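Local coordinates for mutual gliding motility protein C (MglC) (Myxococcus xanthus DK 1622, PDB 7CT3) that probably acts in the polarity control system of gliding motility, as a Roadblock/LC7-domain protein that interacts with its paralog MglB, at residues A[1-13]-A[20-33]. Residues are numbered along the deposited sequence; the frame is centred on the assembly and turned at random.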
HETATM    1  N   MSE A   1       0.407  20.207 -16.433  1.00 68.48           N
HETATM    2  CA  MSE A   1       0.272  21.627 -15.977  1.00 69.46           C
HETATM    3  C   MSE A   1      -1.175  21.934 -15.598  1.00 62.84           C
HETATM    4  O   MSE A   1      -1.417  22.679 -14.651  1.00 63.19           O
HETATM    5  CB  MSE A   1       0.740  22.599 -17.064  1.00 77.29           C
HETATM    6  CG  MSE A   1       0.810  24.037 -16.605  1.00 87.26           C
HETATM    7 SE   MSE A   1       2.005  24.187 -15.057  1.00120.68          SE
HETATM    8  CE  MSE A   1       3.650  25.101 -15.603  1.00111.14           C
ATOM      9  N   SER A   2      -2.125  21.380 -16.360  1.00 57.19           N
ATOM     10  CA  SER A   2      -3.533  21.453 -15.999  1.00 58.24           C
ATOM     11  C   SER A   2      -3.791  20.720 -14.673  1.00 53.49           C
ATOM     12  O   SER A   2      -4.852  20.968 -14.067  1.00 60.48           O
ATOM     13  CB  SER A   2      -4.399  20.897 -17.098  1.00 58.23           C
ATOM     14  OG  SER A   2      -4.288  21.681 -18.275  1.00 66.22           O
ATOM     15  N   PHE A   3      -2.866  19.854 -14.243  1.00 50.79           N
ATOM     16  CA  PHE A   3      -3.005  18.991 -13.038  1.00 47.99           C
ATOM     17  C   PHE A   3      -2.721  19.759 -11.745  1.00 42.96           C
ATOM     18  O   PHE A   3      -3.244  19.336 -10.706  1.00 38.77           O
ATOM     19  CB  PHE A   3      -2.005  17.830 -13.031  1.00 49.18           C
ATOM     20  CG  PHE A   3      -1.974  16.978 -14.271  1.00 46.99           C
ATOM     21  CD1 PHE A   3      -3.145  16.515 -14.848  1.00 53.01           C
ATOM     22  CD2 PHE A   3      -0.765  16.608 -14.837  1.00 46.89           C
ATOM     23  CE1 PHE A   3      -3.109  15.714 -15.979  1.00 57.43           C
ATOM     24  CE2 PHE A   3      -0.730  15.811 -15.970  1.00 52.97           C
ATOM     25  CZ  PHE A   3      -1.901  15.365 -16.538  1.00 56.68           C
ATOM     26  N   ARG A   4      -1.859  20.781 -11.770  1.00 42.84           N
ATOM     27  CA  ARG A   4      -1.167  21.217 -10.526  1.00 42.93           C
ATOM     28  C   ARG A   4      -2.178  21.686  -9.475  1.00 39.68           C
ATOM     29  O   ARG A   4      -1.930  21.415  -8.289  1.00 38.33           O
ATOM     30  CB  ARG A   4      -0.103  22.291 -10.751  1.00 46.94           C
ATOM     31  CG  ARG A   4       0.799  22.425  -9.532  1.00 48.22           C
ATOM     32  CD  ARG A   4       2.019  23.275  -9.741  1.00 48.58           C
ATOM     33  NE  ARG A   4       2.874  22.771 -10.802  1.00 48.21           N
ATOM     34  CZ  ARG A   4       3.862  23.467 -11.351  1.00 50.85           C
ATOM     35  NH1 ARG A   4       4.596  22.939 -12.316  1.00 51.39           N
ATOM     36  NH2 ARG A   4       4.112  24.695 -10.935  1.00 52.00           N
ATOM     37  N   THR A   5      -3.264  22.353  -9.875  1.00 39.23           N
ATOM     38  CA  THR A   5      -4.333  22.816  -8.944  1.00 41.39           C
ATOM     39  C   THR A   5      -4.855  21.622  -8.129  1.00 37.34           C
ATOM     40  O   THR A   5      -5.088  21.785  -6.911  1.00 38.00           O
ATOM     41  CB  THR A   5      -5.454  23.553  -9.688  1.00 43.48           C
ATOM     42  OG1 THR A   5      -6.285  24.139  -8.688  1.00 46.91           O
ATOM     43  CG2 THR A   5      -6.286  22.668 -10.591  1.00 44.31           C
ATOM     44  N   HIS A   6      -5.014  20.458  -8.766  1.00 33.28           N
ATOM     45  CA  HIS A   6      -5.515  19.215  -8.118  1.00 34.76           C
ATOM     46  C   HIS A   6      -4.454  18.670  -7.154  1.00 32.59           C
ATOM     47  O   HIS A   6      -4.831  18.254  -6.046  1.00 30.77           O
ATOM     48  CB  HIS A   6      -5.929  18.183  -9.172  1.00 36.09           C
ATOM     49  CG  HIS A   6      -6.979  18.681 -10.106  1.00 37.86           C
ATOM     50  ND1 HIS A   6      -8.163  19.228  -9.655  1.00 36.20           N
ATOM     51  CD2 HIS A   6      -7.030  18.719 -11.455  1.00 40.25           C
ATOM     52  CE1 HIS A   6      -8.899  19.584 -10.686  1.00 37.91           C
ATOM     53  NE2 HIS A   6      -8.229  19.283 -11.803  1.00 38.64           N
ATOM     54  N   LEU A   7      -3.179  18.688  -7.559  1.00 31.90           N
ATOM     55  CA  LEU A   7      -2.041  18.202  -6.731  1.00 32.17           C
ATOM     56  C   LEU A   7      -1.943  19.079  -5.480  1.00 31.34           C
ATOM     57  O   LEU A   7      -1.744  18.527  -4.383  1.00 29.63           O
ATOM     58  CB  LEU A   7      -0.737  18.246  -7.537  1.00 31.46           C
ATOM     59  CG  LEU A   7      -0.735  17.493  -8.867  1.00 32.50           C
ATOM     60  CD1 LEU A   7       0.624  17.599  -9.539  1.00 31.42           C
ATOM     61  CD2 LEU A   7      -1.123  16.034  -8.683  1.00 32.44           C
ATOM     62  N   GLU A   8      -2.101  20.394  -5.640  1.00 32.59           N
ATOM     63  CA  GLU A   8      -2.044  21.368  -4.518  1.00 34.84           C
ATOM     64  C   GLU A   8      -3.203  21.086  -3.553  1.00 33.73           C
ATOM     65  O   GLU A   8      -2.968  21.105  -2.331  1.00 34.71           O
ATOM     66  CB  GLU A   8      -2.073  22.804  -5.041  1.00 38.05           C
ATOM     67  CG  GLU A   8      -2.093  23.840  -3.929  1.00 40.51           C
ATOM     68  CD  GLU A   8      -1.984  25.280  -4.392  1.00 45.20           C
ATOM     69  OE1 GLU A   8      -2.187  25.531  -5.594  1.00 48.50           O
ATOM     70  OE2 GLU A   8      -1.698  26.145  -3.541  1.00 56.36           O
ATOM     71  N   SER A   9      -4.404  20.823  -4.077  1.00 33.11           N
ATOM     72  CA  SER A   9      -5.615  20.521  -3.267  1.00 35.82           C
ATOM     73  C   SER A   9      -5.349  19.304  -2.372  1.00 33.71           C
ATOM     74  O   SER A   9      -5.710  19.354  -1.179  1.00 34.12           O
ATOM     75  CB  SER A   9      -6.821  20.313  -4.141  1.00 38.44           C
ATOM     76  OG  SER A   9      -7.934  19.898  -3.363  1.00 40.40           O
ATOM     77  N   VAL A  10      -4.717  18.257  -2.912  1.00 31.59           N
ATOM     78  CA  VAL A  10      -4.412  17.019  -2.134  1.00 31.98           C
ATOM     79  C   VAL A  10      -3.488  17.391  -0.968  1.00 31.73           C
ATOM     80  O   VAL A  10      -3.825  17.074   0.186  1.00 31.84           O
ATOM     81  CB  VAL A  10      -3.797  15.914  -3.012  1.00 31.56           C
ATOM     82  CG1 VAL A  10      -3.335  14.733  -2.173  1.00 32.23           C
ATOM     83  CG2 VAL A  10      -4.766  15.449  -4.085  1.00 31.33           C
ATOM     84  N   VAL A  11      -2.368  18.052  -1.258  1.00 32.45           N
ATOM     85  CA  VAL A  11      -1.336  18.384  -0.233  1.00 33.15           C
ATOM     86  C   VAL A  11      -1.982  19.271   0.840  1.00 34.36           C
ATOM     87  O   VAL A  11      -1.719  19.034   2.030  1.00 37.79           O
ATOM     88  CB  VAL A  11      -0.092  19.027  -0.874  1.00 33.83           C
ATOM     89  CG1 VAL A  11       0.881  19.548   0.172  1.00 36.84           C
ATOM     90  CG2 VAL A  11       0.608  18.045  -1.804  1.00 34.38           C
ATOM     91  N   ASN A  12      -2.829  20.219   0.436  1.00 35.36           N
ATOM     92  CA  ASN A  12      -3.492  21.181   1.357  1.00 39.49           C
ATOM     93  C   ASN A  12      -4.434  20.429   2.310  1.00 38.78           C
ATOM     94  O   ASN A  12      -4.528  20.841   3.474  1.00 38.42           O
ATOM     95  CB  ASN A  12      -4.213  22.293   0.591  1.00 43.32           C
ATOM     96  CG  ASN A  12      -3.272  23.314  -0.016  1.00 47.73           C
ATOM     97  OD1 ASN A  12      -2.086  23.363   0.309  1.00 51.32           O
ATOM     98  ND2 ASN A  12      -3.797  24.154  -0.895  1.00 52.68           N
ATOM     99  N   GLN A  13      -5.084  19.355   1.850  1.00 36.96           N
ATOM    100  CA  GLN A  13      -6.137  18.639   2.621  1.00 38.08           C
ATOM    101  C   GLN A  13      -5.530  17.597   3.573  1.00 37.58           C
ATOM    102  O   GLN A  13      -6.186  17.279   4.570  1.00 40.30           O
ATOM    103  CB  GLN A  13      -7.120  17.946   1.676  1.00 36.12           C
ATOM    104  CG  GLN A  13      -8.064  18.897   0.959  1.00 35.21           C
ATOM    105  CD  GLN A  13      -9.033  18.133   0.089  1.00 35.55           C
ATOM    106  OE1 GLN A  13      -9.941  17.466   0.580  1.00 39.17           O
ATOM    107  NE2 GLN A  13      -8.833  18.212  -1.216  1.00 34.74           N
ATOM    108  N   CYS A  20       2.419  15.696  -3.866  1.00 24.64           N
ATOM    109  CA  CYS A  20       1.504  14.961  -4.768  1.00 25.90           C
ATOM    110  C   CYS A  20       1.975  15.205  -6.202  1.00 27.04           C
ATOM    111  O   CYS A  20       2.187  16.377  -6.561  1.00 28.79           O
ATOM    112  CB  CYS A  20       0.060  15.384  -4.563  1.00 26.47           C
ATOM    113  SG  CYS A  20      -1.114  14.239  -5.327  1.00 31.50           S
ATOM    114  N   SER A  21       2.189  14.134  -6.962  1.00 25.44           N
ATOM    115  CA  SER A  21       2.874  14.186  -8.276  1.00 26.47           C
ATOM    116  C   SER A  21       2.154  13.297  -9.283  1.00 25.17           C
ATOM    117  O   SER A  21       1.505  12.329  -8.863  1.00 26.76           O
ATOM    118  CB  SER A  21       4.312  13.785  -8.136  1.00 27.66           C
ATOM    119  OG  SER A  21       4.925  14.494  -7.071  1.00 30.11           O
ATOM    120  N   VAL A  22       2.287  13.633 -10.565  1.00 28.75           N
ATOM    121  CA  VAL A  22       1.999  12.706 -11.695  1.00 27.12           C
ATOM    122  C   VAL A  22       3.340  12.253 -12.267  1.00 27.97           C
ATOM    123  O   VAL A  22       4.211  13.067 -12.573  1.00 26.74           O
ATOM    124  CB  VAL A  22       1.078  13.352 -12.744  1.00 29.31           C
ATOM    125  CG1 VAL A  22       0.864  12.444 -13.944  1.00 33.63           C
ATOM    126  CG2 VAL A  22      -0.260  13.739 -12.128  1.00 31.74           C
HETATM  127  N   MSE A  23       3.476  10.932 -12.381  1.00 27.57           N
HETATM  128  CA  MSE A  23       4.704  10.273 -12.784  1.00 30.95           C
HETATM  129  C   MSE A  23       4.381   9.363 -13.968  1.00 30.15           C
HETATM  130  O   MSE A  23       3.315   8.762 -14.007  1.00 28.37           O
HETATM  131  CB  MSE A  23       5.239   9.490 -11.580  1.00 36.59           C
HETATM  132  CG  MSE A  23       6.330   8.498 -11.886  1.00 47.30           C
HETATM  133 SE   MSE A  23       8.046   9.404 -12.051  1.00 62.33          SE
HETATM  134  CE  MSE A  23       8.217  10.514 -10.438  1.00 58.88           C
ATOM    135  N   GLY A  24       5.295   9.275 -14.939  1.00 30.83           N
ATOM    136  CA  GLY A  24       5.136   8.342 -16.043  1.00 32.39           C
ATOM    137  C   GLY A  24       5.680   6.964 -15.700  1.00 32.00           C
ATOM    138  O   GLY A  24       6.632   6.884 -14.912  1.00 32.25           O
ATOM    139  N   PHE A  25       5.126   5.906 -16.296  1.00 33.51           N
ATOM    140  CA  PHE A  25       5.686   4.530 -16.224  1.00 35.65           C
ATOM    141  C   PHE A  25       7.050   4.489 -16.936  1.00 36.26           C
ATOM    142  O   PHE A  25       7.822   3.542 -16.695  1.00 38.92           O
ATOM    143  CB  PHE A  25       4.684   3.514 -16.775  1.00 36.17           C
ATOM    144  CG  PHE A  25       3.462   3.343 -15.910  1.00 35.45           C
ATOM    145  CD1 PHE A  25       3.559   2.752 -14.659  1.00 35.82           C
ATOM    146  CD2 PHE A  25       2.220   3.791 -16.333  1.00 35.52           C
ATOM    147  CE1 PHE A  25       2.437   2.593 -13.859  1.00 35.44           C
ATOM    148  CE2 PHE A  25       1.100   3.632 -15.532  1.00 37.34           C
ATOM    149  CZ  PHE A  25       1.208   3.034 -14.296  1.00 35.04           C
ATOM    150  N   ASP A  26       7.360   5.498 -17.755  1.00 38.42           N
ATOM    151  CA  ASP A  26       8.711   5.701 -18.354  1.00 39.89           C
ATOM    152  C   ASP A  26       9.676   6.288 -17.310  1.00 39.38           C
ATOM    153  O   ASP A  26      10.841   6.509 -17.664  1.00 39.57           O
ATOM    154  CB  ASP A  26       8.650   6.566 -19.619  1.00 42.65           C
ATOM    155  CG  ASP A  26       8.135   7.987 -19.439  1.00 44.78           C
ATOM    156  OD1 ASP A  26       7.779   8.364 -18.301  1.00 43.40           O
ATOM    157  OD2 ASP A  26       8.085   8.707 -20.452  1.00 48.91           O
ATOM    158  N   GLY A  27       9.217   6.537 -16.077  1.00 36.69           N
ATOM    159  CA  GLY A  27      10.056   7.020 -14.960  1.00 38.41           C
ATOM    160  C   GLY A  27      10.329   8.517 -15.034  1.00 37.31           C
ATOM    161  O   GLY A  27      11.220   8.988 -14.306  1.00 41.04           O
ATOM    162  N   ILE A  28       9.592   9.252 -15.868  1.00 34.52           N
ATOM    163  CA  ILE A  28       9.732  10.733 -16.002  1.00 35.28           C
ATOM    164  C   ILE A  28       8.561  11.398 -15.272  1.00 32.91           C
ATOM    165  O   ILE A  28       7.405  11.134 -15.657  1.00 32.48           O
ATOM    166  CB  ILE A  28       9.813  11.144 -17.485  1.00 37.81           C
ATOM    167  CG1 ILE A  28      11.033  10.527 -18.178  1.00 42.61           C
ATOM    168  CG2 ILE A  28       9.781  12.661 -17.634  1.00 37.76           C
ATOM    169  CD1 ILE A  28      12.335  10.718 -17.430  1.00 45.70           C
ATOM    170  N   SER A  29       8.859  12.215 -14.255  1.00 32.58           N
ATOM    171  CA  SER A  29       7.861  13.033 -13.518  1.00 32.99           C
ATOM    172  C   SER A  29       7.291  14.090 -14.470  1.00 31.08           C
ATOM    173  O   SER A  29       8.061  14.665 -15.271  1.00 28.67           O
ATOM    174  CB  SER A  29       8.429  13.649 -12.261  1.00 37.71           C
ATOM    175  OG  SER A  29       9.604  14.393 -12.540  1.00 51.28           O
ATOM    176  N   VAL A  30       5.980  14.296 -14.402  1.00 30.41           N
ATOM    177  CA  VAL A  30       5.212  15.225 -15.280  1.00 34.28           C
ATOM    178  C   VAL A  30       4.941  16.523 -14.513  1.00 32.28           C
ATOM    179  O   VAL A  30       5.170  17.590 -15.069  1.00 32.53           O
ATOM    180  CB  VAL A  30       3.902  14.567 -15.746  1.00 36.64           C
ATOM    181  CG1 VAL A  30       3.040  15.530 -16.542  1.00 39.15           C
ATOM    182  CG2 VAL A  30       4.169  13.301 -16.544  1.00 39.61           C
ATOM    183  N   ASP A  31       4.427  16.427 -13.289  1.00 31.63           N
ATOM    184  CA  ASP A  31       4.046  17.613 -12.479  1.00 33.74           C
ATOM    185  C   ASP A  31       4.069  17.223 -11.002  1.00 30.82           C
ATOM    186  O   ASP A  31       3.954  16.022 -10.697  1.00 27.31           O
ATOM    187  CB  ASP A  31       2.687  18.174 -12.915  1.00 34.01           C
ATOM    188  CG  ASP A  31       2.537  19.677 -12.722  1.00 39.73           C
ATOM    189  OD1 ASP A  31       3.406  20.279 -12.052  1.00 42.69           O
ATOM    190  OD2 ASP A  31       1.556  20.240 -13.253  1.00 46.47           O
ATOM    191  N   THR A  32       4.245  18.209 -10.123  1.00 30.51           N
ATOM    192  CA  THR A  32       4.251  18.017  -8.653  1.00 30.18           C
ATOM    193  C   THR A  32       3.707  19.269  -7.969  1.00 31.23           C
ATOM    194  O   THR A  32       3.714  20.360  -8.595  1.00 30.33           O
ATOM    195  CB  THR A  32       5.651  17.672  -8.121  1.00 32.21           C
ATOM    196  OG1 THR A  32       5.490  16.988  -6.878  1.00 32.75           O
ATOM    197  CG2 THR A  32       6.541  18.877  -7.907  1.00 33.33           C
ATOM    198  N   PHE A  33       3.247  19.091  -6.733  1.00 30.46           N
ATOM    199  CA  PHE A  33       3.115  20.162  -5.718  1.00 31.58           C
ATOM    200  C   PHE A  33       3.729  19.650  -4.412  1.00 31.39           C
ATOM    201  O   PHE A  33       3.285  18.595  -3.933  1.00 32.45           O
ATOM    202  CB  PHE A  33       1.659  20.582  -5.528  1.00 32.00           C
ATOM    203  CG  PHE A  33       1.534  21.790  -4.638  1.00 33.76           C
ATOM    204  CD1 PHE A  33       1.499  21.651  -3.259  1.00 34.57           C
ATOM    205  CD2 PHE A  33       1.535  23.068  -5.178  1.00 36.75           C
ATOM    206  CE1 PHE A  33       1.424  22.766  -2.439  1.00 37.74           C
ATOM    207  CE2 PHE A  33       1.453  24.181  -4.355  1.00 36.79           C
ATOM    208  CZ  PHE A  33       1.401  24.027  -2.988  1.00 38.46           C
TER
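L7 reaches down from helix 4-13 onto the hairpin formed by strands 20-24 and 29-33, and the tight part of the contact is built around it. Its two methyls part company over the sheet: CD2 lies 3.8 Å from C20 SG, while CD1 rests against the backbone where D31 joins T32, 3.7 Å from T32 N. One turn on, V11 continues the row, pushing CG2 to 3.5 Å from F33 O, and V10 meets the C20 sulfur from the other flank. Toward the N-terminus F3 presents its ring edge to V30, CE2 to CG1 3.8 Å, at the classic bulge where V30 and D31 both face V22. L92 and L94 of strand 90-97 and V116 of helix 102-117 close this layer from beyond. F33 makes a snug, half-exposed border: with CG anti to the backbone N (chi1 -172°), its ring lies along the helix beside V11 and takes E8 CG over one face in a CH-pi contact, 3.7 Å from CG to the ring centroid. The E8 carboxylate stacks nearly flat on it, the planes 17° apart.

The M1/R4 end is looser and polar. R4 bends at chi3 and grips the buried D31 side-on: NE (2.8 Å) and NH1 (2.9 Å) both donate to OD1 on its syn side, and T32 N reaches the same oxygen from the anti side. OD2 only loosely draws the amino group of the poorly ordered M1, in a long salt bridge. With an alanine here instead of D31, R4 and T32 N would probably be left without their acceptor and the arginine could swing away.

In this Roadblock/LC7 domain, then, apolar side chains seat the N-terminal helix on the hairpin that includes the chain's outermost strand 29-34, while a buried carboxylate is balanced from the solvent side by two exposed positive groups.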